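Local coordinates for amorpha-4,11-diene synthase (Artemisia annua, PDB 4GAX), which probably cyclises farnesyl diphosphate to sesquiterpene products, as a plant sesquiterpene synthase, at residues V84-R89 and P228-Q233; I190-T195 and T204-A209; L210-W215 and F531-Y536. All blocks are in the same frame, centred on the assembly; numbering follows the deposited sequence.

Interaction 1 (V84-R89 and P228-Q233); sequences VDEIQR and PFYEQQ
Glu86 lays its carboxylate across the hydroxyl end of the Tyr230 ring, on the CE1 side. The two side chains cross at about a right angle, with carboxylate and ring planes 60° apart, so the acid group is well tilted from the ring. Glu86 CD is 3.5 Å from Tyr230 CE1, whereas OE2 lies in the ring plane at the edge and Glu86 OE1 lies 3.0 Å from Tyr230 OH.

A water bridges the two groups. It donates to Glu86 OE2 at 3.1 Å and lies 2.8 Å from Tyr230 OH, closing a small polar cluster in which Lys82 also pairs with Glu86 OE2. The hydroxyl of the buried Tyr230 has the water and the backbone N of Asn237 as partners, and the lysine probably helps to keep the carboxylate ionised.

The contact joins helix 77-89 of the N-terminal helical domain to helix 219-232, within the all-helical architecture of plant terpene synthases. The backbones stay well apart, the CA atoms of Glu86 and Tyr230 being 8.4 Å from each other, which calls for long side chains on both helices. Tyrosine suits this place because its ring can pack against carbon while its tip remains polar: Leu240 of helix 238-269 touches both Tyr230 and Glu86, and Leu90, just after helix 77-89, also touches Tyr230. Tyr230 reaches across with CG anti to the backbone N (chi1 -174°).

One turn along from Glu86, Arg89 makes a second link between the same two helices. Its NH2 forms a salt bridge with Glu222 OE2, near the start of helix 219-232, where the long, charged arginine can span a distance that a short side chain could not.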
loop_
_atom_site.group_PDB
_atom_site.type_symbol
_atom_site.label_atom_id
_atom_site.label_comp_id
_atom_site.label_asym_id
_atom_site.label_seq_id
_atom_site.Cartn_x
_atom_site.Cartn_y
_atom_site.Cartn_z
ATOM N N VAL A 84 -0.132 14.261 -16.715
ATOM C CA VAL A 84 -0.517 13.900 -15.351
ATOM C C VAL A 84 -0.024 12.487 -15.060
ATOM O O VAL A 84 0.589 12.227 -14.026
ATOM C CB VAL A 84 -2.057 13.980 -15.153
ATOM C CG1 VAL A 84 -2.475 13.326 -13.843
ATOM C CG2 VAL A 84 -2.543 15.434 -15.205
ATOM N N ASP A 85 -0.274 11.572 -15.988
ATOM C CA ASP A 85 0.185 10.188 -15.813
ATOM C C ASP A 85 1.707 10.102 -15.614
ATOM O O ASP A 85 2.212 9.328 -14.797
ATOM C CB ASP A 85 -0.201 9.383 -17.047
ATOM C CG ASP A 85 0.201 7.938 -16.956
ATOM O OD1 ASP A 85 -0.075 7.302 -15.916
ATOM O OD2 ASP A 85 0.769 7.420 -17.945
ATOM N N GLU A 86 2.457 10.880 -16.383
ATOM C CA GLU A 86 3.911 10.807 -16.293
ATOM C C GLU A 86 4.380 11.368 -14.949
ATOM O O GLU A 86 5.260 10.799 -14.286
ATOM C CB GLU A 86 4.535 11.562 -17.457
ATOM C CG GLU A 86 4.289 10.883 -18.779
ATOM C CD GLU A 86 4.684 11.761 -19.947
ATOM O OE1 GLU A 86 5.154 12.895 -19.691
ATOM O OE2 GLU A 86 4.521 11.321 -21.112
ATOM N N ILE A 87 3.773 12.473 -14.532
ATOM C CA ILE A 87 4.114 13.047 -13.231
ATOM C C ILE A 87 3.832 12.030 -12.111
ATOM O O ILE A 87 4.637 11.869 -11.194
ATOM C CB ILE A 87 3.340 14.357 -12.988
ATOM C CG1 ILE A 87 3.799 15.411 -13.996
ATOM C CG2 ILE A 87 3.544 14.850 -11.550
ATOM C CD1 ILE A 87 2.888 16.676 -14.039
ATOM N N GLN A 88 2.707 11.324 -12.204
ATOM C CA GLN A 88 2.321 10.375 -11.163
ATOM C C GLN A 88 3.264 9.177 -11.138
ATOM O O GLN A 88 3.732 8.749 -10.078
ATOM C CB GLN A 88 0.869 9.901 -11.369
ATOM C CG GLN A 88 -0.190 10.956 -11.043
ATOM C CD GLN A 88 -1.609 10.480 -11.381
ATOM O OE1 GLN A 88 -1.795 9.558 -12.176
ATOM N NE2 GLN A 88 -2.607 11.108 -10.774
ATOM N N ARG A 89 3.527 8.618 -12.311
ATOM C CA ARG A 89 4.401 7.457 -12.397
ATOM C C ARG A 89 5.855 7.791 -12.109
ATOM O O ARG A 89 6.616 6.928 -11.649
ATOM C CB ARG A 89 4.249 6.791 -13.768
ATOM C CG ARG A 89 2.787 6.378 -14.050
ATOM C CD ARG A 89 2.694 5.649 -15.362
ATOM N NE ARG A 89 3.326 4.343 -15.264
ATOM C CZ ARG A 89 3.161 3.366 -16.150
ATOM N NH1 ARG A 89 2.400 3.559 -17.223
ATOM N NH2 ARG A 89 3.758 2.195 -15.964
ATOM N N PRO A 228 13.785 5.134 -14.917
ATOM C CA PRO A 228 14.736 4.776 -15.983
ATOM C C PRO A 228 14.067 4.466 -17.319
ATOM O O PRO A 228 14.639 4.786 -18.365
ATOM C CB PRO A 228 15.418 3.505 -15.442
ATOM C CG PRO A 228 14.422 2.929 -14.462
ATOM C CD PRO A 228 13.806 4.148 -13.816
ATOM N N PHE A 229 12.897 3.831 -17.302
ATOM C CA PHE A 229 12.212 3.584 -18.561
ATOM C C PHE A 229 11.882 4.920 -19.231
ATOM O O PHE A 229 12.087 5.089 -20.439
ATOM C CB PHE A 229 10.943 2.738 -18.384
ATOM C CG PHE A 229 10.093 2.670 -19.629
ATOM C CD1 PHE A 229 10.418 1.804 -20.657
ATOM C CD2 PHE A 229 8.986 3.495 -19.780
ATOM C CE1 PHE A 229 9.659 1.749 -21.813
ATOM C CE2 PHE A 229 8.221 3.448 -20.938
ATOM C CZ PHE A 229 8.564 2.568 -21.955
ATOM N N TYR A 230 11.384 5.878 -18.450
ATOM C CA TYR A 230 10.979 7.164 -19.030
ATOM C C TYR A 230 12.204 7.882 -19.606
ATOM O O TYR A 230 12.163 8.435 -20.704
ATOM C CB TYR A 230 10.277 8.041 -17.979
ATOM C CG TYR A 230 9.703 9.334 -18.539
ATOM C CD1 TYR A 230 8.501 9.344 -19.246
ATOM C CD2 TYR A 230 10.370 10.544 -18.365
ATOM C CE1 TYR A 230 7.971 10.538 -19.765
ATOM C CE2 TYR A 230 9.855 11.731 -18.879
ATOM C CZ TYR A 230 8.655 11.724 -19.569
ATOM O OH TYR A 230 8.162 12.904 -20.082
ATOM N N GLU A 231 13.306 7.840 -18.862
ATOM C CA GLU A 231 14.495 8.586 -19.225
ATOM C C GLU A 231 15.041 8.116 -20.562
ATOM O O GLU A 231 15.639 8.898 -21.301
ATOM C CB GLU A 231 15.569 8.462 -18.129
ATOM C CG GLU A 231 16.858 9.211 -18.455
ATOM C CD GLU A 231 17.842 9.240 -17.300
ATOM O OE1 GLU A 231 17.831 8.304 -16.464
ATOM O OE2 GLU A 231 18.628 10.210 -17.227
ATOM N N GLN A 232 14.798 6.850 -20.891
ATOM C CA GLN A 232 15.323 6.275 -22.123
ATOM C C GLN A 232 14.343 6.340 -23.304
ATOM O O GLN A 232 14.683 5.954 -24.430
ATOM C CB GLN A 232 15.815 4.835 -21.884
ATOM C CG GLN A 232 14.733 3.822 -21.536
ATOM C CD GLN A 232 14.004 3.288 -22.763
ATOM O OE1 GLN A 232 14.626 2.814 -23.721
ATOM N NE2 GLN A 232 12.676 3.378 -22.744
ATOM N N GLN A 233 13.131 6.821 -23.051
ATOM C CA GLN A 233 12.164 6.996 -24.133
ATOM C C GLN A 233 12.535 8.179 -25.015
ATOM O O GLN A 233 12.817 9.270 -24.508
ATOM C CB GLN A 233 10.771 7.217 -23.570
ATOM C CG GLN A 233 10.016 5.971 -23.238
ATOM C CD GLN A 233 8.543 6.271 -23.103
ATOM O OE1 GLN A 233 8.152 7.169 -22.349
ATOM N NE2 GLN A 233 7.714 5.554 -23.865
HETATM O O HOH W 1 6.913 12.583 -22.556
#

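Interaction 2 (I190-T195 and T204-A209); sequences IIAKDT and TEIQRA
The two helices run in roughly opposite senses and come close at Ala192 and Ile206, whose CA atoms are 6.1 Å apart. Such nearness suits alanine, whose single methyl lets the other backbone approach while still offering an apolar surface.

Ile206 packs with both of its branches. Its CG2 methyl, anti to the backbone N, rests on the methyl of Ala192, with Ile206 CG2 3.7 Å from Ala192 CB. The longer branch stands beside the backbone N (chi1 -62°) and carries CD1 towards Ile191, the residue before Ala192, where Ile206 CD1 lies 4.1 Å from Ile191 CG2. These two isoleucines cross at about a right angle, meeting through single methyls, and the contact between the segments is wholly apolar.

Polar groups work around this apolar contact. Ser203 OG is hydrogen-bonded to the carbonyl oxygen of Ala192 and to Thr195 OG1, which pins the last turn of the first helix to the second. On another side of helix 200-211, Arg208 NH1 forms a salt bridge with Glu205 OE2 at 2.9 Å, one turn back; the oxygen lies close to the guanidinium plane but is approached on its syn side from 32° outside the carboxylate plane.

Helices 175-194 and 200-211 are joined by a short connection and so make a helical hairpin of the N-terminal terpene synthase domain. Helix 157-167 packs against this pair, through Leu160 on Ile191 and Val157 on Ile206, while helix 219-232 comes against Glu205 with Tyr226 and Phe229.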
loop_
_atom_site.group_PDB
_atom_site.type_symbol
_atom_site.label_atom_id
_atom_site.label_comp_id
_atom_site.label_asym_id
_atom_site.label_seq_id
_atom_site.Cartn_x
_atom_site.Cartn_y
_atom_site.Cartn_z
ATOM N N ILE A 190 2.772 -11.841 -26.450
ATOM C CA ILE A 190 3.389 -12.156 -27.737
ATOM C C ILE A 190 4.278 -11.003 -28.196
ATOM O O ILE A 190 5.399 -11.217 -28.642
ATOM C CB ILE A 190 2.328 -12.377 -28.831
ATOM C CG1 ILE A 190 1.492 -13.619 -28.533
ATOM C CG2 ILE A 190 2.984 -12.528 -30.199
ATOM C CD1 ILE A 190 0.333 -13.796 -29.507
ATOM N N ILE A 191 3.769 -9.778 -28.094
ATOM C CA ILE A 191 4.523 -8.622 -28.558
ATOM C C ILE A 191 5.829 -8.488 -27.767
ATOM O O ILE A 191 6.889 -8.250 -28.339
ATOM C CB ILE A 191 3.682 -7.326 -28.474
ATOM C CG1 ILE A 191 2.490 -7.419 -29.428
ATOM C CG2 ILE A 191 4.518 -6.119 -28.839
ATOM C CD1 ILE A 191 1.458 -6.311 -29.219
ATOM N N ALA A 192 5.762 -8.679 -26.457
ATOM C CA ALA A 192 6.947 -8.550 -25.623
ATOM C C ALA A 192 8.021 -9.547 -26.058
ATOM O O ALA A 192 9.200 -9.219 -26.076
ATOM C CB ALA A 192 6.601 -8.720 -24.140
ATOM N N LYS A 193 7.619 -10.750 -26.454
ATOM C CA LYS A 193 8.587 -11.715 -26.969
ATOM C C LYS A 193 9.107 -11.323 -28.357
ATOM O O LYS A 193 10.299 -11.444 -28.634
ATOM C CB LYS A 193 7.983 -13.124 -27.030
ATOM C CG LYS A 193 8.749 -14.062 -27.949
ATOM C CD LYS A 193 8.037 -15.401 -28.139
ATOM C CE LYS A 193 8.909 -16.402 -28.903
ATOM N NZ LYS A 193 9.078 -16.053 -30.344
ATOM N N ASP A 194 8.210 -10.875 -29.229
ATOM C CA ASP A 194 8.589 -10.497 -30.587
ATOM C C ASP A 194 9.460 -9.234 -30.622
ATOM O O ASP A 194 10.218 -9.025 -31.565
ATOM C CB ASP A 194 7.345 -10.301 -31.471
ATOM C CG ASP A 194 6.603 -11.603 -31.731
ATOM O OD1 ASP A 194 7.178 -12.668 -31.426
ATOM O OD2 ASP A 194 5.458 -11.567 -32.243
ATOM N N THR A 195 9.348 -8.388 -29.604
ATOM C CA THR A 195 10.082 -7.120 -29.618
ATOM C C THR A 195 11.395 -7.166 -28.842
ATOM O O THR A 195 12.101 -6.148 -28.756
ATOM C CB THR A 195 9.226 -5.925 -29.121
ATOM O OG1 THR A 195 8.943 -6.065 -27.724
ATOM C CG2 THR A 195 7.925 -5.850 -29.898
ATOM N N THR A 204 10.775 -5.219 -21.778
ATOM C CA THR A 204 10.863 -5.166 -20.328
ATOM C C THR A 204 9.687 -4.409 -19.720
ATOM O O THR A 204 9.101 -4.852 -18.735
ATOM C CB THR A 204 12.221 -4.579 -19.884
ATOM O OG1 THR A 204 13.242 -5.535 -20.184
ATOM C CG2 THR A 204 12.237 -4.281 -18.395
ATOM N N GLU A 205 9.340 -3.270 -20.306
ATOM C CA GLU A 205 8.231 -2.479 -19.793
ATOM C C GLU A 205 6.879 -3.198 -19.914
ATOM O O GLU A 205 6.050 -3.133 -18.992
ATOM C CB GLU A 205 8.179 -1.117 -20.479
ATOM C CG GLU A 205 7.140 -0.172 -19.899
ATOM C CD GLU A 205 7.493 0.316 -18.495
ATOM O OE1 GLU A 205 8.620 0.057 -18.008
ATOM O OE2 GLU A 205 6.631 0.978 -17.885
ATOM N N ILE A 206 6.654 -3.883 -21.035
ATOM C CA ILE A 206 5.460 -4.728 -21.170
ATOM C C ILE A 206 5.479 -5.868 -20.133
ATOM O O ILE A 206 4.491 -6.138 -19.467
ATOM C CB ILE A 206 5.390 -5.349 -22.565
ATOM C CG1 ILE A 206 5.272 -4.242 -23.618
ATOM C CG2 ILE A 206 4.212 -6.328 -22.670
ATOM C CD1 ILE A 206 5.472 -4.746 -25.051
ATOM N N GLN A 207 6.608 -6.544 -19.993
ATOM C CA GLN A 207 6.652 -7.699 -19.101
ATOM C C GLN A 207 6.515 -7.304 -17.630
ATOM O O GLN A 207 5.921 -8.044 -16.847
ATOM C CB GLN A 207 7.898 -8.547 -19.355
ATOM C CG GLN A 207 7.591 -9.964 -19.883
ATOM C CD GLN A 207 6.453 -10.697 -19.119
ATOM O OE1 GLN A 207 6.344 -10.625 -17.882
ATOM N NE2 GLN A 207 5.610 -11.416 -19.872
ATOM N N ARG A 208 7.001 -6.125 -17.245
ATOM C CA ARG A 208 6.781 -5.707 -15.853
ATOM C C ARG A 208 5.293 -5.467 -15.604
ATOM O O ARG A 208 4.762 -5.893 -14.581
ATOM C CB ARG A 208 7.640 -4.500 -15.420
ATOM C CG ARG A 208 7.501 -3.232 -16.248
ATOM C CD ARG A 208 8.412 -2.104 -15.704
ATOM N NE ARG A 208 7.985 -1.667 -14.390
ATOM C CZ ARG A 208 7.304 -0.550 -14.135
ATOM N NH1 ARG A 208 6.983 0.308 -15.100
ATOM N NH2 ARG A 208 6.948 -0.286 -12.893
ATOM N N ALA A 209 4.619 -4.820 -16.555
ATOM C CA ALA A 209 3.183 -4.588 -16.446
ATOM C C ALA A 209 2.406 -5.903 -16.341
ATOM O O ALA A 209 1.486 -6.035 -15.519
ATOM C CB ALA A 209 2.689 -3.763 -17.634
#

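Interaction 3 (L210-W215 and F531-Y536); sequences LKKPLW and FLDVLY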
loop_
_atom_site.group_PDB
_atom_site.type_symbol
_atom_site.label_atom_id
_atom_site.label_comp_id
_atom_site.label_asym_id
_atom_site.label_seq_id
_atom_site.Cartn_x
_atom_site.Cartn_y
_atom_site.Cartn_z
ATOM N N LEU A 210 2.767 -6.871 -17.179
ATOM C CA LEU A 210 2.121 -8.184 -17.144
ATOM C C LEU A 210 2.352 -8.919 -15.815
ATOM O O LEU A 210 1.471 -9.643 -15.329
ATOM C CB LEU A 210 2.610 -9.043 -18.318
ATOM C CG LEU A 210 2.203 -8.553 -19.714
ATOM C CD1 LEU A 210 2.771 -9.466 -20.800
ATOM C CD2 LEU A 210 0.688 -8.452 -19.836
ATOM N N LYS A 211 3.539 -8.746 -15.233
ATOM C CA LYS A 211 3.847 -9.339 -13.927
ATOM C C LYS A 211 2.993 -8.715 -12.812
ATOM O O LYS A 211 2.508 -9.423 -11.926
ATOM C CB LYS A 211 5.338 -9.183 -13.606
ATOM C CG LYS A 211 5.867 -10.113 -12.515
ATOM C CD LYS A 211 7.279 -10.635 -12.847
ATOM C CE LYS A 211 7.265 -11.648 -14.004
ATOM N NZ LYS A 211 7.846 -11.126 -15.291
ATOM N N LYS A 212 2.810 -7.399 -12.850
ATOM C CA LYS A 212 1.956 -6.723 -11.870
ATOM C C LYS A 212 1.466 -5.415 -12.464
ATOM O O LYS A 212 2.268 -4.562 -12.888
ATOM C CB LYS A 212 2.720 -6.442 -10.562
ATOM C CG LYS A 212 1.867 -5.701 -9.516
ATOM C CD LYS A 212 2.652 -5.407 -8.228
ATOM C CE LYS A 212 2.955 -6.667 -7.435
ATOM N NZ LYS A 212 3.293 -6.328 -6.005
ATOM N N PRO A 213 0.141 -5.245 -12.528
ATOM C CA PRO A 213 -0.321 -4.005 -13.144
ATOM C C PRO A 213 -0.033 -2.784 -12.270
ATOM O O PRO A 213 0.152 -2.912 -11.047
ATOM C CB PRO A 213 -1.814 -4.232 -13.300
ATOM C CG PRO A 213 -2.165 -5.270 -12.275
ATOM C CD PRO A 213 -0.968 -6.143 -12.144
ATOM N N LEU A 214 0.007 -1.621 -12.918
ATOM C CA LEU A 214 0.350 -0.356 -12.297
ATOM C C LEU A 214 -0.456 -0.057 -11.023
ATOM O O LEU A 214 0.095 0.384 -9.992
ATOM C CB LEU A 214 0.120 0.751 -13.333
ATOM C CG LEU A 214 0.360 2.192 -12.922
ATOM C CD1 LEU A 214 1.803 2.348 -12.470
ATOM C CD2 LEU A 214 0.066 3.117 -14.111
ATOM N N TRP A 215 -1.754 -0.307 -11.093
ATOM C CA TRP A 215 -2.663 -0.020 -9.977
ATOM C C TRP A 215 -2.292 -0.800 -8.722
ATOM O O TRP A 215 -2.428 -0.296 -7.604
ATOM C CB TRP A 215 -4.096 -0.335 -10.398
ATOM C CG TRP A 215 -5.172 -0.168 -9.327
ATOM C CD1 TRP A 215 -6.126 -1.090 -8.994
ATOM C CD2 TRP A 215 -5.415 0.977 -8.482
ATOM N NE1 TRP A 215 -6.940 -0.599 -7.996
ATOM C CE2 TRP A 215 -6.526 0.664 -7.663
ATOM C CE3 TRP A 215 -4.793 2.221 -8.325
ATOM C CZ2 TRP A 215 -7.036 1.554 -6.706
ATOM C CZ3 TRP A 215 -5.301 3.109 -7.375
ATOM C CH2 TRP A 215 -6.417 2.771 -6.581
ATOM N N PHE A 531 -0.142 -3.237 -0.567
ATOM C CA PHE A 531 1.070 -3.737 0.091
ATOM C C PHE A 531 0.997 -5.218 0.455
ATOM O O PHE A 531 2.032 -5.927 0.499
ATOM C CB PHE A 531 1.404 -2.909 1.338
ATOM C CG PHE A 531 2.621 -3.392 2.051
ATOM C CD1 PHE A 531 3.876 -3.191 1.500
ATOM C CD2 PHE A 531 2.518 -4.072 3.255
ATOM C CE1 PHE A 531 5.015 -3.645 2.144
ATOM C CE2 PHE A 531 3.661 -4.527 3.912
ATOM C CZ PHE A 531 4.910 -4.310 3.354
ATOM N N LEU A 532 -0.210 -5.713 0.712
ATOM C CA LEU A 532 -0.355 -7.120 1.126
ATOM C C LEU A 532 0.194 -8.042 0.053
ATOM O O LEU A 532 0.704 -9.129 0.351
ATOM C CB LEU A 532 -1.819 -7.481 1.409
ATOM C CG LEU A 532 -2.590 -6.709 2.493
ATOM C CD1 LEU A 532 -4.104 -6.947 2.359
ATOM C CD2 LEU A 532 -2.113 -7.102 3.868
ATOM N N ASP A 533 0.104 -7.598 -1.199
ATOM C CA ASP A 533 0.618 -8.387 -2.317
ATOM C C ASP A 533 2.136 -8.510 -2.242
ATOM O O ASP A 533 2.696 -9.510 -2.677
ATOM C CB ASP A 533 0.199 -7.766 -3.658
ATOM C CG ASP A 533 0.064 -8.803 -4.765
ATOM O OD1 ASP A 533 -0.424 -9.928 -4.492
ATOM O OD2 ASP A 533 0.447 -8.492 -5.911
ATOM N N VAL A 534 2.794 -7.493 -1.684
ATOM C CA VAL A 534 4.244 -7.509 -1.473
ATOM C C VAL A 534 4.581 -8.271 -0.201
ATOM O O VAL A 534 5.523 -9.075 -0.150
ATOM C CB VAL A 534 4.794 -6.067 -1.344
ATOM C CG1 VAL A 534 6.215 -6.080 -0.782
ATOM C CG2 VAL A 534 4.743 -5.362 -2.708
ATOM N N LEU A 535 3.804 -8.014 0.840
ATOM C CA LEU A 535 3.985 -8.711 2.109
ATOM C C LEU A 535 3.956 -10.226 1.906
ATOM O O LEU A 535 4.831 -10.948 2.390
ATOM C CB LEU A 535 2.875 -8.302 3.081
ATOM C CG LEU A 535 3.238 -8.072 4.548
ATOM C CD1 LEU A 535 2.080 -8.456 5.471
ATOM C CD2 LEU A 535 4.526 -8.784 4.931
ATOM N N TYR A 536 2.959 -10.702 1.167
ATOM C CA TYR A 536 2.772 -12.140 1.020
ATOM C C TYR A 536 3.131 -12.664 -0.372
ATOM O O TYR A 536 2.470 -13.563 -0.884
ATOM C CB TYR A 536 1.331 -12.516 1.381
ATOM C CG TYR A 536 0.962 -12.144 2.802
ATOM C CD1 TYR A 536 -0.027 -11.205 3.059
ATOM C CD2 TYR A 536 1.615 -12.724 3.885
ATOM C CE1 TYR A 536 -0.367 -10.856 4.354
ATOM C CE2 TYR A 536 1.285 -12.375 5.186
ATOM C CZ TYR A 536 0.292 -11.442 5.413
ATOM O OH TYR A 536 -0.042 -11.091 6.701
HETATM O O HOH W 2 4.272 -8.685 -5.173
#
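Charge pairing leads this contact: the ammonium group of Lys212 meets the carboxylate of Asp533 in a salt bridge, with Lys212 NZ 3.6 Å from Asp533 OD2. The side chains arrive from opposite directions, and the lysine methylene is as near as its charge, Lys212 CE being 3.5 Å from the same oxygen. At this separation the attraction is probably mostly electrostatic. Asp533 OD2 also has a long, weak ion pair with Lys216, so two positive groups stand near one acid, which probably favours its ionised form.

Hydrogen bonding is supplied through a water. Lys212 NZ donates to it at 2.7 Å, and the water in turn donates a hydrogen bond to the backbone O of Asp533 at 3.1 Å. Helix 519-535 ends within two residues of this carbonyl, and a lysine suits the partial negative charge expected at such a helix end.

Van der Waals contact is slight: the Val534 CG2 methyl lies 3.7 Å from Lys212 NZ. The two side chains cross at about a right angle, and the methyl borders the ammonium group.

Reach is what makes lysine fitting here, since the nearest CA atoms, those of Lys212 and Asp533, are 9.8 Å apart. Lys212 is the first residue to leave helical geometry after helix 200-211; its chain sets out with CG anti to the backbone N (chi1 179°) and bends at chi3 (-70°).

The chain then passes from helix 200-211 towards Trp215, which packs on His530 and Tyr511, so that this turn lies between helix 157-167, touched by Pro213, and helix 519-535, whose other sides meet helices 282-292 and 447-461.

How the interactions relate
Helix 200-211 and the turn that follows it connect the set. Interaction 2 uses the helix and interaction 3 the residues at its end, their centres about 18 Å apart, and the next helix, 219-232, carries one side of interaction 1. Interaction 2 is nested along the chain inside the loop closed by interaction 1, about 17 Å away between centres; there Arg89 comes near Arg208. Interactions 1 and 3, about 19 Å apart, alternate in sequence and touch through Arg89 and Leu214. Interaction 2 lies within the N-terminal domain, interaction 1 joins helix 77-89 of that domain to helix 219-232, and interaction 3 ties the end of helix 200-211 to a late helix, probably of the catalytic domain.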